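Long-range contacts in CRISPR-associated endonuclease Cas9 (Campylobacter jejuni subsp. jejuni serotype O:2, PDB 5X2G), which serves bacterial antiviral immunity as an RNA-guided endonuclease, whose RuvC-like and HNH nuclease domains each cut one strand of the target DNA: residues His73-Ile78 / Val127-Ala132; Gln166-Tyr171 / Lys207-Leu212. All coordinates share one frame; numbering follows the deposited sequence.

Contact 1 of 2, residues His73-Ile78 / Val127-Ala132. With nucleotides of chain B.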
loop_
_atom_site.group_PDB
_atom_site.type_symbol
_atom_site.label_atom_id
_atom_site.label_comp_id
_atom_site.label_asym_id
_atom_site.label_seq_id
_atom_site.Cartn_x
_atom_site.Cartn_y
_atom_site.Cartn_z
ATOM N N HIS A 73 21.729 16.740 -15.690
ATOM C CA HIS A 73 23.072 16.215 -15.911
ATOM C C HIS A 73 23.481 16.363 -17.371
ATOM O O HIS A 73 24.591 16.812 -17.676
ATOM C CB HIS A 73 23.123 14.750 -15.474
ATOM C CG HIS A 73 24.501 14.245 -15.176
ATOM N ND1 HIS A 73 25.630 14.738 -15.795
ATOM C CD2 HIS A 73 24.930 13.288 -14.318
ATOM C CE1 HIS A 73 26.693 14.105 -15.333
ATOM N NE2 HIS A 73 26.296 13.221 -14.436
ATOM N N LEU A 74 22.586 15.998 -18.291
ATOM C CA LEU A 74 22.897 16.106 -19.712
ATOM C C LEU A 74 23.012 17.557 -20.157
ATOM O O LEU A 74 23.828 17.871 -21.031
ATOM C CB LEU A 74 21.839 15.378 -20.534
ATOM C CG LEU A 74 21.754 13.883 -20.243
ATOM C CD1 LEU A 74 20.456 13.333 -20.772
ATOM C CD2 LEU A 74 22.933 13.155 -20.862
ATOM N N LYS A 75 22.211 18.452 -19.578
ATOM C CA LYS A 75 22.361 19.868 -19.890
ATOM C C LYS A 75 23.712 20.402 -19.426
ATOM O O LYS A 75 24.284 21.284 -20.078
ATOM C CB LYS A 75 21.214 20.666 -19.268
ATOM C CG LYS A 75 19.855 20.353 -19.886
ATOM C CD LYS A 75 18.715 20.991 -19.106
ATOM C CE LYS A 75 17.374 20.697 -19.762
ATOM N NZ LYS A 75 16.233 21.314 -19.028
ATOM N N HIS A 76 24.242 19.879 -18.318
ATOM C CA HIS A 76 25.593 20.247 -17.902
ATOM C C HIS A 76 26.638 19.704 -18.871
ATOM O O HIS A 76 27.602 20.402 -19.207
ATOM C CB HIS A 76 25.872 19.742 -16.485
ATOM C CG HIS A 76 25.318 20.620 -15.405
ATOM N ND1 HIS A 76 25.695 21.936 -15.249
ATOM C CD2 HIS A 76 24.424 20.366 -14.420
ATOM C CE1 HIS A 76 25.052 22.457 -14.220
ATOM N NE2 HIS A 76 24.274 21.526 -13.699
ATOM N N LEU A 77 26.462 18.463 -19.333
ATOM C CA LEU A 77 27.442 17.864 -20.235
ATOM C C LEU A 77 27.524 18.621 -21.553
ATOM O O LEU A 77 28.619 18.836 -22.085
ATOM C CB LEU A 77 27.103 16.394 -20.486
ATOM C CG LEU A 77 27.227 15.405 -19.324
ATOM C CD1 LEU A 77 26.933 13.988 -19.802
ATOM C CD2 LEU A 77 28.605 15.480 -18.682
ATOM N N ILE A 78 26.380 19.034 -22.103
ATOM C CA ILE A 78 26.424 19.746 -23.376
ATOM C C ILE A 78 26.857 21.196 -23.176
ATOM O O ILE A 78 27.459 21.793 -24.076
ATOM C CB ILE A 78 25.072 19.653 -24.112
ATOM C CG1 ILE A 78 24.044 20.618 -23.517
ATOM C CG2 ILE A 78 24.543 18.223 -24.101
ATOM C CD1 ILE A 78 23.803 21.854 -24.369
ATOM N N VAL A 127 18.679 17.361 -29.898
ATOM C CA VAL A 127 18.513 15.959 -30.269
ATOM C C VAL A 127 18.775 15.058 -29.069
ATOM O O VAL A 127 18.025 14.108 -28.812
ATOM C CB VAL A 127 19.433 15.606 -31.453
ATOM C CG1 VAL A 127 19.492 14.098 -31.654
ATOM C CG2 VAL A 127 18.946 16.287 -32.718
ATOM N N ILE A 128 19.837 15.342 -28.314
ATOM C CA ILE A 128 20.167 14.522 -27.152
ATOM C C ILE A 128 19.085 14.642 -26.087
ATOM O O ILE A 128 18.651 13.639 -25.508
ATOM C CB ILE A 128 21.550 14.914 -26.598
ATOM C CG1 ILE A 128 22.638 14.671 -27.648
ATOM C CG2 ILE A 128 21.848 14.142 -25.323
ATOM C CD1 ILE A 128 24.015 15.131 -27.219
ATOM N N LEU A 129 18.625 15.865 -25.817
ATOM C CA LEU A 129 17.636 16.063 -24.762
ATOM C C LEU A 129 16.269 15.512 -25.152
ATOM O O LEU A 129 15.494 15.108 -24.277
ATOM C CB LEU A 129 17.542 17.545 -24.409
ATOM C CG LEU A 129 18.852 18.123 -23.861
ATOM C CD1 LEU A 129 18.764 19.631 -23.698
ATOM C CD2 LEU A 129 19.211 17.461 -22.540
ATOM N N HIS A 130 15.953 15.481 -26.447
ATOM C CA HIS A 130 14.674 14.922 -26.878
ATOM C C HIS A 130 14.647 13.411 -26.684
ATOM O O HIS A 130 13.674 12.858 -26.158
ATOM C CB HIS A 130 14.410 15.285 -28.338
ATOM C CG HIS A 130 13.062 14.861 -28.832
ATOM N ND1 HIS A 130 12.896 14.012 -29.904
ATOM C CD2 HIS A 130 11.816 15.176 -28.403
ATOM C CE1 HIS A 130 11.605 13.820 -30.114
ATOM N NE2 HIS A 130 10.928 14.514 -29.217
ATOM N N ILE A 131 15.714 12.729 -27.103
ATOM C CA ILE A 131 15.790 11.279 -26.953
ATOM C C ILE A 131 15.863 10.896 -25.480
ATOM O O ILE A 131 15.308 9.874 -25.062
ATOM C CB ILE A 131 16.989 10.738 -27.756
ATOM C CG1 ILE A 131 16.635 10.678 -29.245
ATOM C CG2 ILE A 131 17.444 9.374 -27.238
ATOM C CD1 ILE A 131 17.762 11.074 -30.162
ATOM N N ALA A 132 16.515 11.725 -24.666
ATOM C CA ALA A 132 16.708 11.381 -23.263
ATOM C C ALA A 132 15.459 11.609 -22.418
ATOM O O ALA A 132 15.249 10.888 -21.435
ATOM C CB ALA A 132 17.871 12.181 -22.689
ATOM P P A B 63 22.117 19.714 -10.978
ATOM O OP1 A B 63 22.596 21.059 -11.387
ATOM O OP2 A B 63 20.661 19.479 -10.780
ATOM O "O5'" A B 63 22.636 18.639 -12.036
ATOM C "C5'" A B 63 22.356 17.254 -11.862
ATOM C "C4'" A B 63 23.612 16.412 -11.906
ATOM O "O4'" A B 63 24.469 16.904 -12.968
ATOM C "C3'" A B 63 24.497 16.445 -10.662
ATOM O "O3'" A B 63 24.140 15.520 -9.641
ATOM C "C2'" A B 63 25.882 16.143 -11.220
ATOM O "O2'" A B 63 26.042 14.748 -11.424
ATOM C "C1'" A B 63 25.823 16.816 -12.585
ATOM N N9 A B 63 26.401 18.173 -12.569
ATOM C C8 A B 63 26.080 19.229 -11.751
ATOM N N7 A B 63 26.774 20.314 -11.996
ATOM C C5 A B 63 27.604 19.946 -13.046
ATOM C C6 A B 63 28.583 20.646 -13.771
ATOM N N6 A B 63 28.903 21.920 -13.534
ATOM N N1 A B 63 29.229 19.984 -14.757
ATOM C C2 A B 63 28.908 18.705 -14.994
ATOM N N3 A B 63 28.007 17.940 -14.381
ATOM C C4 A B 63 27.384 18.630 -13.409
ATOM P P A B 45 11.574 18.145 -25.728
ATOM O OP1 A B 45 12.945 17.584 -25.804
ATOM O OP2 A B 45 10.416 17.234 -25.542
ATOM O "O5'" A B 45 11.567 19.238 -24.570
ATOM C "C5'" A B 45 12.565 20.244 -24.538
ATOM C "C4'" A B 45 12.113 21.468 -23.783
ATOM O "O4'" A B 45 10.964 22.072 -24.435
ATOM C "C3'" A B 45 11.641 21.250 -22.357
ATOM O "O3'" A B 45 12.708 21.076 -21.444
ATOM C "C2'" A B 45 10.817 22.504 -22.103
ATOM O "O2'" A B 45 11.668 23.618 -21.867
ATOM C "C1'" A B 45 10.145 22.697 -23.465
ATOM N N9 A B 45 8.807 22.081 -23.500
ATOM C C8 A B 45 8.467 20.823 -23.931
ATOM N N7 A B 45 7.188 20.561 -23.830
ATOM C C5 A B 45 6.648 21.722 -23.292
ATOM C C6 A B 45 5.336 22.082 -22.940
ATOM N N6 A B 45 4.276 21.279 -23.085
ATOM N N1 A B 45 5.144 23.318 -22.427
ATOM C C2 A B 45 6.201 24.126 -22.280
ATOM N N3 A B 45 7.478 23.901 -22.573
ATOM C C4 A B 45 7.637 22.666 -23.081
ATOM P P A B 44 7.211 16.210 -29.066
ATOM O OP1 A B 44 8.077 15.002 -28.994
ATOM O OP2 A B 44 5.921 16.238 -28.334
ATOM O "O5'" A B 44 8.083 17.453 -28.588
ATOM C "C5'" A B 44 9.328 17.743 -29.206
ATOM C "C4'" A B 44 9.784 19.148 -28.902
ATOM O "O4'" A B 44 8.751 20.100 -29.264
ATOM C "C3'" A B 44 10.071 19.447 -27.442
ATOM O "O3'" A B 44 11.361 19.011 -27.061
ATOM C "C2'" A B 44 9.896 20.961 -27.364
ATOM O "O2'" A B 44 11.055 21.629 -27.839
ATOM C "C1'" A B 44 8.775 21.197 -28.377
ATOM N N9 A B 44 7.444 21.345 -27.758
ATOM C C8 A B 44 6.399 20.458 -27.797
ATOM N N7 A B 44 5.322 20.880 -27.179
ATOM C C5 A B 44 5.679 22.137 -26.707
ATOM C C6 A B 44 4.976 23.111 -25.969
ATOM N N6 A B 44 3.715 22.966 -25.553
ATOM N N1 A B 44 5.622 24.255 -25.656
ATOM C C2 A B 44 6.887 24.404 -26.066
ATOM N N3 A B 44 7.647 23.566 -26.768
ATOM C C4 A B 44 6.981 22.438 -27.060
#
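Leu74 and Ala132 meet methyl to methyl, CD1 of Leu74 lying 3.4 Å from CB of Ala132, tight packing between helices that run nearly antiparallel with segment axes 10.5 Å apart. One turn along, Leu129 places CD2 against Leu74 CB (3.9 Å) and, with CD1, against the CG of Lys75, whose chain it crosses at about a right angle. Lys75 is extended beyond CG, which carries NZ past this apolar layer to Tyr89 O and an RNA phosphate. Ile78 CG2 and Ile128 CD1 touch more loosely at 4.4 Å.

The outer flanks grip RNA. His76 lays its ring over the base of A63 of chain B, with N7 above the ring centre, while NE2 donates to OP1 of the same nucleotide (2.9 Å, 155°). The His73 ring has its face against the A63 ribose. His130, with CG anti to the backbone N (chi1 -175°), reaches outward and donates NE2 to OP1 of A44 of chain B at 2.9 Å, nearly straight (169°).

An aliphatic seam without hydrogen bonds thus joins the arginine-rich bridge helix to helix 121-133, histidines bind the guide RNA around it, and Lys75 spans the two, CG in the seam and NZ at Tyr89 and the RNA.

Contact 2 of 2, residues Gln166-Tyr171 / Lys207-Leu212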
loop_
_atom_site.group_PDB
_atom_site.type_symbol
_atom_site.label_atom_id
_atom_site.label_comp_id
_atom_site.label_asym_id
_atom_site.label_seq_id
_atom_site.Cartn_x
_atom_site.Cartn_y
_atom_site.Cartn_z
ATOM N N GLN A 166 16.663 3.629 -40.659
ATOM C CA GLN A 166 17.964 3.652 -40.000
ATOM C C GLN A 166 17.849 3.881 -38.501
ATOM O O GLN A 166 18.698 3.405 -37.738
ATOM C CB GLN A 166 18.853 4.737 -40.608
ATOM C CG GLN A 166 19.253 4.499 -42.049
ATOM C CD GLN A 166 20.404 5.389 -42.471
ATOM O OE1 GLN A 166 21.552 5.167 -42.075
ATOM N NE2 GLN A 166 20.104 6.407 -43.270
ATOM N N SER A 167 16.825 4.607 -38.059
ATOM C CA SER A 167 16.691 4.945 -36.652
ATOM C C SER A 167 15.227 5.187 -36.329
ATOM O O SER A 167 14.392 5.350 -37.222
ATOM C CB SER A 167 17.523 6.179 -36.291
ATOM O OG SER A 167 17.032 7.331 -36.956
ATOM N N VAL A 168 14.929 5.206 -35.028
ATOM C CA VAL A 168 13.585 5.545 -34.567
ATOM C C VAL A 168 13.187 6.928 -35.067
ATOM O O VAL A 168 12.032 7.159 -35.446
ATOM C CB VAL A 168 13.511 5.454 -33.030
ATOM C CG1 VAL A 168 12.194 6.019 -32.522
ATOM C CG2 VAL A 168 13.698 4.015 -32.565
ATOM N N GLY A 169 14.141 7.863 -35.094
ATOM C CA GLY A 169 13.832 9.217 -35.522
ATOM C C GLY A 169 13.338 9.282 -36.955
ATOM O O GLY A 169 12.314 9.907 -37.243
ATOM N N GLU A 170 14.065 8.642 -37.875
ATOM C CA GLU A 170 13.626 8.614 -39.267
ATOM C C GLU A 170 12.264 7.946 -39.395
ATOM O O GLU A 170 11.436 8.354 -40.219
ATOM C CB GLU A 170 14.657 7.893 -40.136
ATOM C CG GLU A 170 14.262 7.795 -41.604
ATOM C CD GLU A 170 15.297 7.077 -42.450
ATOM O OE1 GLU A 170 16.121 6.333 -41.879
ATOM O OE2 GLU A 170 15.286 7.259 -43.687
ATOM N N TYR A 171 12.013 6.922 -38.579
ATOM C CA TYR A 171 10.727 6.235 -38.612
ATOM C C TYR A 171 9.595 7.164 -38.190
ATOM O O TYR A 171 8.576 7.275 -38.881
ATOM C CB TYR A 171 10.789 5.001 -37.716
ATOM C CG TYR A 171 9.457 4.358 -37.404
ATOM C CD1 TYR A 171 8.719 3.720 -38.392
ATOM C CD2 TYR A 171 8.956 4.360 -36.109
ATOM C CE1 TYR A 171 7.507 3.119 -38.100
ATOM C CE2 TYR A 171 7.749 3.763 -35.808
ATOM C CZ TYR A 171 7.028 3.144 -36.805
ATOM O OH TYR A 171 5.827 2.549 -36.500
ATOM N N LYS A 207 18.641 3.929 -27.762
ATOM C CA LYS A 207 20.079 3.958 -27.518
ATOM C C LYS A 207 20.851 3.727 -28.810
ATOM O O LYS A 207 21.862 4.394 -29.061
ATOM C CB LYS A 207 20.461 2.915 -26.466
ATOM C CG LYS A 207 21.966 2.769 -26.269
ATOM C CD LYS A 207 22.301 1.578 -25.386
ATOM C CE LYS A 207 22.268 1.944 -23.912
ATOM N NZ LYS A 207 23.409 2.824 -23.537
ATOM N N ASP A 208 20.380 2.795 -29.645
ATOM C CA ASP A 208 21.021 2.565 -30.937
ATOM C C ASP A 208 20.986 3.816 -31.804
ATOM O O ASP A 208 21.965 4.131 -32.487
ATOM C CB ASP A 208 20.350 1.397 -31.664
ATOM C CG ASP A 208 20.528 0.075 -30.938
ATOM O OD1 ASP A 208 21.503 -0.057 -30.168
ATOM O OD2 ASP A 208 19.692 -0.833 -31.139
ATOM N N GLU A 209 19.868 4.549 -31.786
ATOM C CA GLU A 209 19.774 5.758 -32.600
ATOM C C GLU A 209 20.789 6.801 -32.151
ATOM O O GLU A 209 21.481 7.405 -32.978
ATOM C CB GLU A 209 18.360 6.337 -32.549
ATOM C CG GLU A 209 18.276 7.713 -33.198
ATOM C CD GLU A 209 16.871 8.275 -33.243
ATOM O OE1 GLU A 209 16.718 9.454 -33.628
ATOM O OE2 GLU A 209 15.921 7.544 -32.895
ATOM N N LEU A 210 20.887 7.031 -30.839
ATOM C CA LEU A 210 21.829 8.026 -30.339
ATOM C C LEU A 210 23.267 7.614 -30.631
ATOM O O LEU A 210 24.106 8.458 -30.969
ATOM C CB LEU A 210 21.619 8.246 -28.841
ATOM C CG LEU A 210 22.437 9.371 -28.205
ATOM C CD1 LEU A 210 22.311 10.653 -29.013
ATOM C CD2 LEU A 210 21.999 9.597 -26.767
ATOM N N LYS A 211 23.570 6.320 -30.510
ATOM C CA LYS A 211 24.890 5.836 -30.905
ATOM C C LYS A 211 25.100 5.985 -32.405
ATOM O O LYS A 211 26.187 6.371 -32.852
ATOM C CB LYS A 211 25.067 4.379 -30.473
ATOM C CG LYS A 211 25.854 4.219 -29.185
ATOM C CD LYS A 211 25.284 3.130 -28.293
ATOM C CE LYS A 211 25.428 1.756 -28.919
ATOM N NZ LYS A 211 25.106 0.679 -27.940
ATOM N N LEU A 212 24.068 5.692 -33.199
ATOM C CA LEU A 212 24.167 5.870 -34.643
ATOM C C LEU A 212 24.326 7.341 -35.006
ATOM O O LEU A 212 25.067 7.679 -35.935
ATOM C CB LEU A 212 22.939 5.264 -35.323
ATOM C CG LEU A 212 22.977 4.975 -36.826
ATOM C CD1 LEU A 212 22.072 3.800 -37.156
ATOM C CD2 LEU A 212 22.555 6.188 -37.626
HETATM O O HOH W 1 18.131 9.379 -36.202
#
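Glu209 reaches from helix 203-219 to the first turn of helix 168-175, and Ser167, Val168 and Gly169 receive it. Its CG is anti to the backbone N (chi1 171°) and the chain beyond is fully extended, which brings the carboxylate to the first-turn backbone N-H groups. There OE2 accepts a weak, bent bond from Gly169 N (2.8 Å, 129°) and sits 3.2 Å from Val168 CB. With no side chain at Gly169, OE1 of Glu209 comes within 3.5 Å of Gly169 CA. OE1 also takes part in a salt bridge with Arg111 NE and accepts from a water at 2.9 Å. A negative group beside the N-terminal end of a helix is probably stabilised by the helix dipole, and Arg111 would add to this.

Ser167 is the N-cap. Its CB packs against the CG of Glu209 at 3.5 Å, and its OG accepts a long, weak but straight capping bond from Glu170 N (3.4 Å, 173°). The extended side chain of Glu170 brings OE1 to Gln166 N, which donates to it at 3.0 Å and secures the residue ahead of the cap.

Leu212, one turn beyond Glu209, touches that same loop residue: its CD1 rests 3.4 Å from the carbonyl O of Gln166, whose exposed side chain lies at the margin.

The loop residues Gln166 and Ser167 and the first turn of helix 168-175 face helix 203-219. Leu115 of the loop after helix 107-113 packs on both Ser167 and Leu212, and Arg111 of that helix also lies against Val168. Helix 150-162 backs helix 168-175 through Leu162 on Val168 and Tyr171, and helix 228-236 covers another flank of helix 203-219 through Leu233 on Leu210 and Lys211.

Beyond the first RuvC strands, the chain runs along bridge helix 52-81 and returns through helix 121-133, where contact 1 closes a loop of 48 intervening residues. Contact 2 opens later, at the start of helix 168-175, and closes on helix 203-219 after 35 more, mostly without regular structure. The two loops follow in series, neither nesting nor crossing. Their centres are 16 Å apart, and they touch directly: Ile131 CD1 packs 4.0 Å from Glu209 OE1, and Ile128 CG1 lies 4.3 Å from Leu210 CD1. Helices 107-113 and 228-236 touch both contacts and tie bridge helix 52-81 to helices 168-175 and 203-219.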